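Local coordinates for protein dipeptide Epimerase (PDB 3K1G) that belongs to the mandelate racemase/muconate lactonizing enzyme family, pairing an enolase-type N-terminal domain with a TIM-barrel-like C-terminal domain, at residues D132-I137 / K159-T164; E296-I301 / D320-L325; I261-M266 / C288-M293. All coordinates share one frame; numbering follows the deposited sequence.

Contact 1 of 3, residues D132-I137 / K159-T164. With TYR (tyrosine), chain J; SER (serine), chain I.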
loop_
_atom_site.group_PDB
_atom_site.type_symbol
_atom_site.label_atom_id
_atom_site.label_comp_id
_atom_site.label_asym_id
_atom_site.label_seq_id
_atom_site.Cartn_x
_atom_site.Cartn_y
_atom_site.Cartn_z
ATOM N N ASP A 132 -1.675 6.880 8.764
ATOM C CA ASP A 132 -3.031 7.286 9.054
ATOM C C ASP A 132 -3.706 5.958 9.395
ATOM O O ASP A 132 -3.031 4.940 9.591
ATOM C CB ASP A 132 -3.690 7.907 7.808
ATOM C CG ASP A 132 -3.735 6.950 6.613
ATOM O OD1 ASP A 132 -3.805 5.722 6.839
ATOM O OD2 ASP A 132 -3.720 7.423 5.447
ATOM N N ILE A 133 -5.028 5.976 9.487
ATOM C CA ILE A 133 -5.800 4.770 9.736
ATOM C C ILE A 133 -7.056 5.030 8.924
ATOM O O ILE A 133 -7.566 6.153 8.906
ATOM C CB ILE A 133 -6.115 4.566 11.234
ATOM C CG1 ILE A 133 -6.676 3.157 11.446
ATOM C CG2 ILE A 133 -7.105 5.623 11.727
ATOM C CD1 ILE A 133 -6.722 2.716 12.906
ATOM N N THR A 134 -7.537 4.011 8.225
ATOM C CA THR A 134 -8.702 4.175 7.370
ATOM C C THR A 134 -10.038 3.894 8.051
ATOM O O THR A 134 -10.106 3.179 9.054
ATOM C CB THR A 134 -8.577 3.279 6.110
ATOM O OG1 THR A 134 -7.325 3.540 5.465
ATOM C CG2 THR A 134 -9.697 3.568 5.126
ATOM N N LEU A 135 -11.089 4.500 7.504
ATOM C CA LEU A 135 -12.446 4.314 7.993
ATOM C C LEU A 135 -13.245 3.828 6.798
ATOM O O LEU A 135 -13.446 4.567 5.829
ATOM C CB LEU A 135 -13.039 5.630 8.505
ATOM C CG LEU A 135 -12.407 6.312 9.717
ATOM C CD1 LEU A 135 -13.209 7.555 10.048
ATOM C CD2 LEU A 135 -12.380 5.371 10.907
ATOM N N GLY A 136 -13.676 2.572 6.857
ATOM C CA GLY A 136 -14.451 1.999 5.772
ATOM C C GLY A 136 -15.817 2.642 5.668
ATOM O O GLY A 136 -16.368 3.096 6.670
ATOM N N ILE A 137 -16.357 2.677 4.454
ATOM C CA ILE A 137 -17.658 3.273 4.209
ATOM C C ILE A 137 -18.643 2.760 5.242
ATOM O O ILE A 137 -18.563 1.604 5.661
ATOM C CB ILE A 137 -18.174 2.931 2.794
ATOM C CG1 ILE A 137 -17.198 3.471 1.748
ATOM C CG2 ILE A 137 -19.565 3.518 2.584
ATOM C CD1 ILE A 137 -17.635 3.245 0.317
ATOM N N LYS A 159 -8.062 8.362 6.961
ATOM C CA LYS A 159 -8.397 8.102 5.572
ATOM C C LYS A 159 -9.879 7.736 5.621
ATOM O O LYS A 159 -10.278 6.830 6.348
ATOM C CB LYS A 159 -7.561 6.939 5.012
ATOM C CG LYS A 159 -7.801 6.671 3.525
ATOM C CD LYS A 159 -6.746 5.741 2.938
ATOM C CE LYS A 159 -6.977 5.517 1.456
ATOM N NZ LYS A 159 -5.878 4.731 0.829
ATOM N N ILE A 160 -10.690 8.459 4.860
ATOM C CA ILE A 160 -12.126 8.236 4.849
ATOM C C ILE A 160 -12.620 7.747 3.499
ATOM O O ILE A 160 -12.452 8.423 2.488
ATOM C CB ILE A 160 -12.871 9.540 5.210
ATOM C CG1 ILE A 160 -12.388 10.038 6.575
ATOM C CG2 ILE A 160 -14.380 9.306 5.197
ATOM C CD1 ILE A 160 -12.862 11.433 6.918
ATOM N N LYS A 161 -13.242 6.570 3.494
ATOM C CA LYS A 161 -13.765 5.984 2.266
ATOM C C LYS A 161 -15.153 6.522 1.930
ATOM O O LYS A 161 -15.970 6.762 2.818
ATOM C CB LYS A 161 -13.821 4.457 2.400
ATOM C CG LYS A 161 -12.454 3.783 2.484
ATOM C CD LYS A 161 -11.771 3.794 1.124
ATOM C CE LYS A 161 -10.452 3.037 1.150
ATOM N NZ LYS A 161 -9.823 3.002 -0.200
ATOM N N VAL A 162 -15.409 6.704 0.638
ATOM C CA VAL A 162 -16.686 7.212 0.162
ATOM C C VAL A 162 -16.897 6.639 -1.227
ATOM O O VAL A 162 -15.951 6.140 -1.837
ATOM C CB VAL A 162 -16.682 8.766 0.062
ATOM C CG1 VAL A 162 -16.425 9.381 1.432
ATOM C CG2 VAL A 162 -15.625 9.226 -0.929
ATOM N N GLY A 163 -18.128 6.706 -1.726
ATOM C CA GLY A 163 -18.402 6.182 -3.051
ATOM C C GLY A 163 -19.810 5.684 -3.333
ATOM O O GLY A 163 -20.051 5.091 -4.388
ATOM N N THR A 164 -20.742 5.913 -2.411
ATOM C CA THR A 164 -22.131 5.482 -2.607
ATOM C C THR A 164 -22.936 6.523 -3.386
ATOM O O THR A 164 -24.011 6.225 -3.914
ATOM C CB THR A 164 -22.852 5.259 -1.274
ATOM O OG1 THR A 164 -22.890 6.491 -0.547
ATOM C CG2 THR A 164 -22.140 4.205 -0.450
HETATM N N TYR J . -6.252 0.035 0.511
HETATM C CA TYR J . -6.922 0.194 -0.780
HETATM C C TYR J . -6.888 1.637 -1.272
HETATM O O TYR J . -6.095 2.428 -0.722
HETATM C CB TYR J . -8.378 -0.276 -0.693
HETATM C CG TYR J . -8.540 -1.772 -0.545
HETATM C CD1 TYR J . -9.603 -2.302 0.181
HETATM C CD2 TYR J . -7.634 -2.662 -1.134
HETATM C CE1 TYR J . -9.765 -3.677 0.325
HETATM C CE2 TYR J . -7.786 -4.044 -0.992
HETATM C CZ TYR J . -8.856 -4.540 -0.259
HETATM O OH TYR J . -9.014 -5.895 -0.087
HETATM O OXT TYR J . -7.651 1.944 -2.217
HETATM N N SER I . -6.041 1.512 3.904
HETATM C CA SER I . -5.801 0.472 2.854
HETATM C C SER I . -6.598 0.745 1.580
HETATM O O SER I . -7.500 1.590 1.565
HETATM C CB SER I . -6.141 -0.920 3.405
HETATM O OG SER I . -7.411 -0.935 4.036
#
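T134 and L135 pair with K159 and I160 as neighbouring parallel strands, and the contact illustrates how a barrel satisfies its backbone on the ladder while sending its charged side chains to a ligand. K159 N donates to I133 O over 3.0 Å, reaching it from above the carbonyl plane. L135 N then binds K159 O at 2.7 Å, and K161 N meets L135 O at 3.1 Å, both nearly head-on to the acceptor carbonyl. K161 O, buried by this contact, finds no partner in the model.

T134 and K159 run alongside each other on the same face, with T134 OG1 3.4 Å from K159 CD. K159 is extended throughout (chi1 -176°), which carries NZ to O of the bound tyrosine at 2.8 Å; D318 and E215 add salt bridges. K161 instead bends at chi2 (-73°), crossing T134 CG2 before NZ makes a weak bond of 3.1 Å to OXT of the tyrosine and another to O of the bound serine, with D189 and N191 as further partners. T134 OG1 is held by D320, and D132 OD2 by R187. Past the last ladder bond, I137 CG1 lies across K161 CB at 3.6 Å.

On the opposite face, L135 and I160 point towards helix 140-153, with I160 also reaching helix 166-180, while strand 185-189 continues the sheet beyond I160.

Contact 2 of 3, residues E296-I301 / D320-L325; sequences ETTIGI and DATFGL. With SER (serine), chain I.
T297 and T322 bring their CA atoms to 5.5 Å, the closest CA pair across this contact between a helix start and a short 3-10 turn. T297 is the N-cap residue of helix 298-310, and the first turn closes through I301 N to T297 O at 2.9 Å. Facing it, residues 321-323 wind into a 3-10 segment in which F323 N bonds D320 O. Neither backbone donates to the other, so the contact rests on van der Waals packing, mostly of side-chain carbons.

I301 supplies the largest share on the helix side. Its CD1 presses on A321 CB at 3.5 Å, closer than usual for two carbons, while CG1 lies 3.6 Å from T322 CG2. The T322 torsion (chi1 74°) explains that touch: CG2 stands anti to the carbonyl carbon and faces the helix, leaving OG1 to bond S335 O. T297 makes a similar division of labour, its CG2 meeting L325 CD1 at 3.6 Å, roughly at right angles, while OG1 binds E47. A321 CB also sits 3.5 Å from E296 O, a buried carbonyl for which the model offers no partner.

At the head of the turn, D320 looks the other way, towards the bound serine, whose N donates to OD1 at 3.0 Å and more weakly to OD2.

The chemistry is thus split: carbon groups make up most of the interface, and the hydroxyls of T297 and T322 bond outside it. The packing is apolar, without a polar link between the segments, whereas D320, next to A321, directs its carboxylate away from it to the ligand.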
loop_
_atom_site.group_PDB
_atom_site.type_symbol
_atom_site.label_atom_id
_atom_site.label_comp_id
_atom_site.label_asym_id
_atom_site.label_seq_id
_atom_site.Cartn_x
_atom_site.Cartn_y
_atom_site.Cartn_z
ATOM N N GLU A 296 -3.161 -7.897 2.871
ATOM C CA GLU A 296 -1.801 -8.170 3.300
ATOM C C GLU A 296 -1.631 -8.044 4.792
ATOM O O GLU A 296 -2.486 -7.498 5.480
ATOM C CB GLU A 296 -0.791 -7.305 2.545
ATOM C CG GLU A 296 -1.050 -5.838 2.523
ATOM C CD GLU A 296 -0.038 -5.129 1.642
ATOM O OE1 GLU A 296 1.176 -5.349 1.856
ATOM O OE2 GLU A 296 -0.453 -4.372 0.737
ATOM N N THR A 297 -0.533 -8.578 5.302
ATOM C CA THR A 297 -0.309 -8.545 6.726
ATOM C C THR A 297 1.051 -8.007 7.129
ATOM O O THR A 297 1.656 -7.205 6.420
ATOM C CB THR A 297 -0.519 -9.955 7.326
ATOM O OG1 THR A 297 0.429 -10.872 6.768
ATOM C CG2 THR A 297 -1.919 -10.460 6.999
ATOM N N THR A 298 1.510 -8.468 8.282
ATOM C CA THR A 298 2.776 -8.076 8.870
ATOM C C THR A 298 3.972 -7.975 7.924
ATOM O O THR A 298 4.705 -6.985 7.945
ATOM C CB THR A 298 3.130 -9.042 10.016
ATOM O OG1 THR A 298 1.993 -9.168 10.881
ATOM C CG2 THR A 298 4.330 -8.531 10.824
ATOM N N ILE A 299 4.182 -8.991 7.097
ATOM C CA ILE A 299 5.328 -8.966 6.201
ATOM C C ILE A 299 5.247 -7.858 5.151
ATOM O O ILE A 299 6.200 -7.102 4.966
ATOM C CB ILE A 299 5.522 -10.330 5.513
ATOM C CG1 ILE A 299 5.840 -11.387 6.574
ATOM C CG2 ILE A 299 6.655 -10.240 4.483
ATOM C CD1 ILE A 299 5.738 -12.814 6.075
ATOM N N GLY A 300 4.108 -7.754 4.483
ATOM C CA GLY A 300 3.947 -6.736 3.468
ATOM C C GLY A 300 3.954 -5.334 4.041
ATOM O O GLY A 300 4.490 -4.408 3.430
ATOM N N ILE A 301 3.339 -5.172 5.209
ATOM C CA ILE A 301 3.285 -3.870 5.845
ATOM C C ILE A 301 4.685 -3.483 6.307
ATOM O O ILE A 301 5.108 -2.345 6.138
ATOM C CB ILE A 301 2.295 -3.872 7.042
ATOM C CG1 ILE A 301 0.863 -4.050 6.525
ATOM C CG2 ILE A 301 2.400 -2.577 7.823
ATOM C CD1 ILE A 301 0.369 -2.919 5.638
ATOM N N ASP A 320 -2.103 0.512 7.384
ATOM C CA ASP A 320 -2.987 0.146 8.484
ATOM C C ASP A 320 -3.586 -1.256 8.367
ATOM O O ASP A 320 -4.528 -1.590 9.089
ATOM C CB ASP A 320 -4.128 1.162 8.550
ATOM C CG ASP A 320 -4.895 1.246 7.250
ATOM O OD1 ASP A 320 -4.388 0.725 6.230
ATOM O OD2 ASP A 320 -5.996 1.839 7.236
ATOM N N ALA A 321 -3.051 -2.072 7.466
ATOM C CA ALA A 321 -3.577 -3.419 7.281
ATOM C C ALA A 321 -3.492 -4.283 8.547
ATOM O O ALA A 321 -4.419 -5.040 8.845
ATOM C CB ALA A 321 -2.857 -4.109 6.117
ATOM N N THR A 322 -2.405 -4.165 9.305
ATOM C CA THR A 322 -2.251 -4.980 10.509
ATOM C C THR A 322 -3.143 -4.562 11.678
ATOM O O THR A 322 -3.237 -5.286 12.674
ATOM C CB THR A 322 -0.806 -4.975 11.022
ATOM O OG1 THR A 322 -0.531 -3.714 11.641
ATOM C CG2 THR A 322 0.175 -5.214 9.880
ATOM N N PHE A 323 -3.787 -3.403 11.563
ATOM C CA PHE A 323 -4.655 -2.904 12.630
ATOM C C PHE A 323 -5.974 -3.664 12.695
ATOM O O PHE A 323 -6.632 -3.699 13.737
ATOM C CB PHE A 323 -4.946 -1.408 12.441
ATOM C CG PHE A 323 -3.713 -0.538 12.408
ATOM C CD1 PHE A 323 -2.537 -0.939 13.037
ATOM C CD2 PHE A 323 -3.746 0.702 11.776
ATOM C CE1 PHE A 323 -1.411 -0.120 13.042
ATOM C CE2 PHE A 323 -2.620 1.537 11.772
ATOM C CZ PHE A 323 -1.452 1.123 12.409
ATOM N N GLY A 324 -6.367 -4.263 11.578
ATOM C CA GLY A 324 -7.611 -5.006 11.556
ATOM C C GLY A 324 -7.436 -6.508 11.657
ATOM O O GLY A 324 -8.416 -7.236 11.531
ATOM N N LEU A 325 -6.210 -6.978 11.890
ATOM C CA LEU A 325 -5.948 -8.420 11.976
ATOM C C LEU A 325 -6.264 -9.021 13.344
ATOM O O LEU A 325 -5.859 -8.485 14.379
ATOM C CB LEU A 325 -4.480 -8.733 11.633
ATOM C CG LEU A 325 -3.914 -8.285 10.284
ATOM C CD1 LEU A 325 -2.505 -8.834 10.116
ATOM C CD2 LEU A 325 -4.809 -8.766 9.149
HETATM N N SER I . -6.041 1.512 3.904
HETATM C CA SER I . -5.801 0.472 2.854
HETATM C C SER I . -6.598 0.745 1.580
HETATM O O SER I . -7.500 1.590 1.565
HETATM C CB SER I . -6.141 -0.920 3.405
HETATM O OG SER I . -7.411 -0.935 4.036
#

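Contact 3 of 3, residues I261-M266 / C288-M293; sequences INIKLM and CMIGCM. With TYR (tyrosine), chain J; SER (serine), chain I.
Two adjacent parallel strands of the TIM-like barrel, linked through helix 271-283 in a beta-alpha-beta unit, meet here as I261-I263 and C288-I290. M289 N binds I261 O at 2.9 Å, I263 N binds M289 O at 2.7 Å almost perfectly straight (177°), and G291 N closes the ladder on I263 O at 2.6 Å. On one face I263 packs CD1 against C288 CB and CG2 against I290 CD1. On the other, N262 extends (chi1 175°) to bring ND2 within 3.4 Å of M289 CE.

Past the strands, G291 has no side chain, and K264 CG passes 3.7 Å from its C atom. K264 runs extended as far as CE, which lies beside C292 O, and the bend at chi4 (69°) then turns NZ towards its partners. M293 CG touches M266 CB at 3.7 Å, and the N atom of the tyrosine donates to C292 O at 2.8 Å. One water joins C292 N to the tyrosine O; a second links L265 N with G291 O.

Beyond the ladder, backbone groups thus find partners in waters and the ligand instead. A salt bridge to D240, with weak bonds to N262 OD1 and the tyrosine O, leaves K264 NZ, near a bound magnesium ion, shared between protein and ligand.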
loop_
_atom_site.group_PDB
_atom_site.type_symbol
_atom_site.label_atom_id
_atom_site.label_comp_id
_atom_site.label_asym_id
_atom_site.label_seq_id
_atom_site.Cartn_x
_atom_site.Cartn_y
_atom_site.Cartn_z
ATOM N N ILE A 261 0.924 10.514 -5.933
ATOM C CA ILE A 261 0.713 9.135 -6.368
ATOM C C ILE A 261 0.832 8.131 -5.223
ATOM O O ILE A 261 1.742 8.207 -4.398
ATOM C CB ILE A 261 1.686 8.789 -7.520
ATOM C CG1 ILE A 261 1.178 9.449 -8.802
ATOM C CG2 ILE A 261 1.845 7.256 -7.676
ATOM C CD1 ILE A 261 2.132 9.390 -9.975
ATOM N N ASN A 262 -0.127 7.208 -5.165
ATOM C CA ASN A 262 -0.158 6.172 -4.138
ATOM C C ASN A 262 0.593 4.932 -4.629
ATOM O O ASN A 262 0.265 4.362 -5.673
ATOM C CB ASN A 262 -1.609 5.783 -3.822
ATOM C CG ASN A 262 -1.707 4.617 -2.840
ATOM O OD1 ASN A 262 -0.964 3.638 -2.940
ATOM N ND2 ASN A 262 -2.643 4.712 -1.897
ATOM N N ILE A 263 1.597 4.524 -3.866
ATOM C CA ILE A 263 2.398 3.350 -4.200
ATOM C C ILE A 263 2.000 2.154 -3.345
ATOM O O ILE A 263 1.822 2.281 -2.132
ATOM C CB ILE A 263 3.912 3.591 -3.933
ATOM C CG1 ILE A 263 4.456 4.682 -4.856
ATOM C CG2 ILE A 263 4.690 2.279 -4.123
ATOM C CD1 ILE A 263 5.878 5.123 -4.504
ATOM N N LYS A 264 1.880 0.992 -3.980
ATOM C CA LYS A 264 1.569 -0.243 -3.270
ATOM C C LYS A 264 2.464 -1.357 -3.806
ATOM O O LYS A 264 2.519 -1.592 -5.003
ATOM C CB LYS A 264 0.102 -0.644 -3.454
ATOM C CG LYS A 264 -0.908 0.246 -2.727
ATOM C CD LYS A 264 -2.323 -0.320 -2.867
ATOM C CE LYS A 264 -3.378 0.606 -2.238
ATOM N NZ LYS A 264 -3.532 1.873 -3.015
ATOM N N LEU A 265 3.171 -2.035 -2.918
ATOM C CA LEU A 265 4.037 -3.126 -3.342
ATOM C C LEU A 265 3.246 -4.166 -4.136
ATOM O O LEU A 265 3.759 -4.728 -5.097
ATOM C CB LEU A 265 4.692 -3.773 -2.128
ATOM C CG LEU A 265 5.561 -2.825 -1.302
ATOM C CD1 LEU A 265 6.254 -3.599 -0.184
ATOM C CD2 LEU A 265 6.586 -2.154 -2.217
ATOM N N MET A 266 1.993 -4.395 -3.741
ATOM C CA MET A 266 1.124 -5.367 -4.411
ATOM C C MET A 266 0.559 -4.915 -5.753
ATOM O O MET A 266 -0.140 -5.676 -6.426
ATOM C CB MET A 266 -0.021 -5.783 -3.485
ATOM C CG MET A 266 0.446 -6.401 -2.175
ATOM S SD MET A 266 1.761 -7.653 -2.412
ATOM C CE MET A 266 2.746 -7.375 -0.986
ATOM N N CYS A 288 4.855 11.028 -3.062
ATOM C CA CYS A 288 4.212 9.723 -3.072
ATOM C C CYS A 288 3.753 9.313 -1.687
ATOM O O CYS A 288 4.344 9.712 -0.685
ATOM C CB CYS A 288 5.190 8.648 -3.586
ATOM S SG CYS A 288 5.733 8.827 -5.304
ATOM N N MET A 289 2.683 8.525 -1.641
ATOM C CA MET A 289 2.182 7.984 -0.382
ATOM C C MET A 289 2.320 6.473 -0.562
ATOM O O MET A 289 2.133 5.969 -1.665
ATOM C CB MET A 289 0.702 8.343 -0.150
ATOM C CG MET A 289 0.086 7.623 1.079
ATOM S SD MET A 289 -1.591 8.168 1.593
ATOM C CE MET A 289 -2.624 7.319 0.348
ATOM N N ILE A 290 2.662 5.757 0.501
ATOM C CA ILE A 290 2.800 4.304 0.422
ATOM C C ILE A 290 1.531 3.691 1.018
ATOM O O ILE A 290 1.214 3.930 2.189
ATOM C CB ILE A 290 4.046 3.803 1.218
ATOM C CG1 ILE A 290 4.195 2.288 1.080
ATOM C CG2 ILE A 290 3.921 4.154 2.682
ATOM C CD1 ILE A 290 5.003 1.837 -0.119
ATOM N N GLY A 291 0.808 2.917 0.209
ATOM C CA GLY A 291 -0.418 2.289 0.671
ATOM C C GLY A 291 -0.302 0.788 0.888
ATOM O O GLY A 291 0.804 0.227 0.945
ATOM N N CYS A 292 -1.450 0.129 1.009
ATOM C CA CYS A 292 -1.483 -1.312 1.225
ATOM C C CYS A 292 -2.823 -1.884 0.791
ATOM O O CYS A 292 -3.761 -1.140 0.515
ATOM C CB CYS A 292 -1.232 -1.643 2.708
ATOM S SG CYS A 292 -2.467 -0.998 3.921
ATOM N N MET A 293 -2.890 -3.210 0.692
ATOM C CA MET A 293 -4.127 -3.894 0.331
ATOM C C MET A 293 -4.665 -4.356 1.676
ATOM O O MET A 293 -3.885 -4.560 2.606
ATOM C CB MET A 293 -3.848 -5.116 -0.552
ATOM C CG MET A 293 -3.164 -4.811 -1.869
ATOM S SD MET A 293 -4.174 -3.805 -2.950
ATOM C CE MET A 293 -4.102 -4.730 -4.483
HETATM N N TYR J . -6.252 0.035 0.511
HETATM C CA TYR J . -6.922 0.194 -0.780
HETATM C C TYR J . -6.888 1.637 -1.272
HETATM O O TYR J . -6.095 2.428 -0.722
HETATM C CB TYR J . -8.378 -0.276 -0.693
HETATM C CG TYR J . -8.540 -1.772 -0.545
HETATM C CD1 TYR J . -9.603 -2.302 0.181
HETATM C CD2 TYR J . -7.634 -2.662 -1.134
HETATM C CE1 TYR J . -9.765 -3.677 0.325
HETATM C CE2 TYR J . -7.786 -4.044 -0.992
HETATM C CZ TYR J . -8.856 -4.540 -0.259
HETATM O OH TYR J . -9.014 -5.895 -0.087
HETATM O OXT TYR J . -7.651 1.944 -2.217
HETATM N N SER I . -6.041 1.512 3.904
HETATM C CA SER I . -5.801 0.472 2.854
HETATM C C SER I . -6.598 0.745 1.580
HETATM O O SER I . -7.500 1.590 1.565
HETATM C CB SER I . -6.141 -0.920 3.405
HETATM O OG SER I . -7.411 -0.935 4.036
HETATM O O HOH W 1 -3.614 2.375 0.275
HETATM O O HOH W 2 2.698 -1.582 -0.145
#

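From the N terminus, contact 1 comes first, closing the loop through helix 140-153 that joins the first two barrel strands. Contact 3 follows, bringing together strands 260-263 and 287-290 after the chain has passed helices 265-268 and 271-283. Contact 2 opens directly afterwards, spanning helix 298-310 and strand 314-317. The three loops run in series, none nesting or crossing. In space they converge: F323 of contact 2 packs on I133 of contact 1, I301 rests on C292 of contact 3, and all three touch the serine. Since D132 also pairs with A317, the first and last parallel strands meet and the barrel closes, with the ligands at the C-terminal ends of its strands.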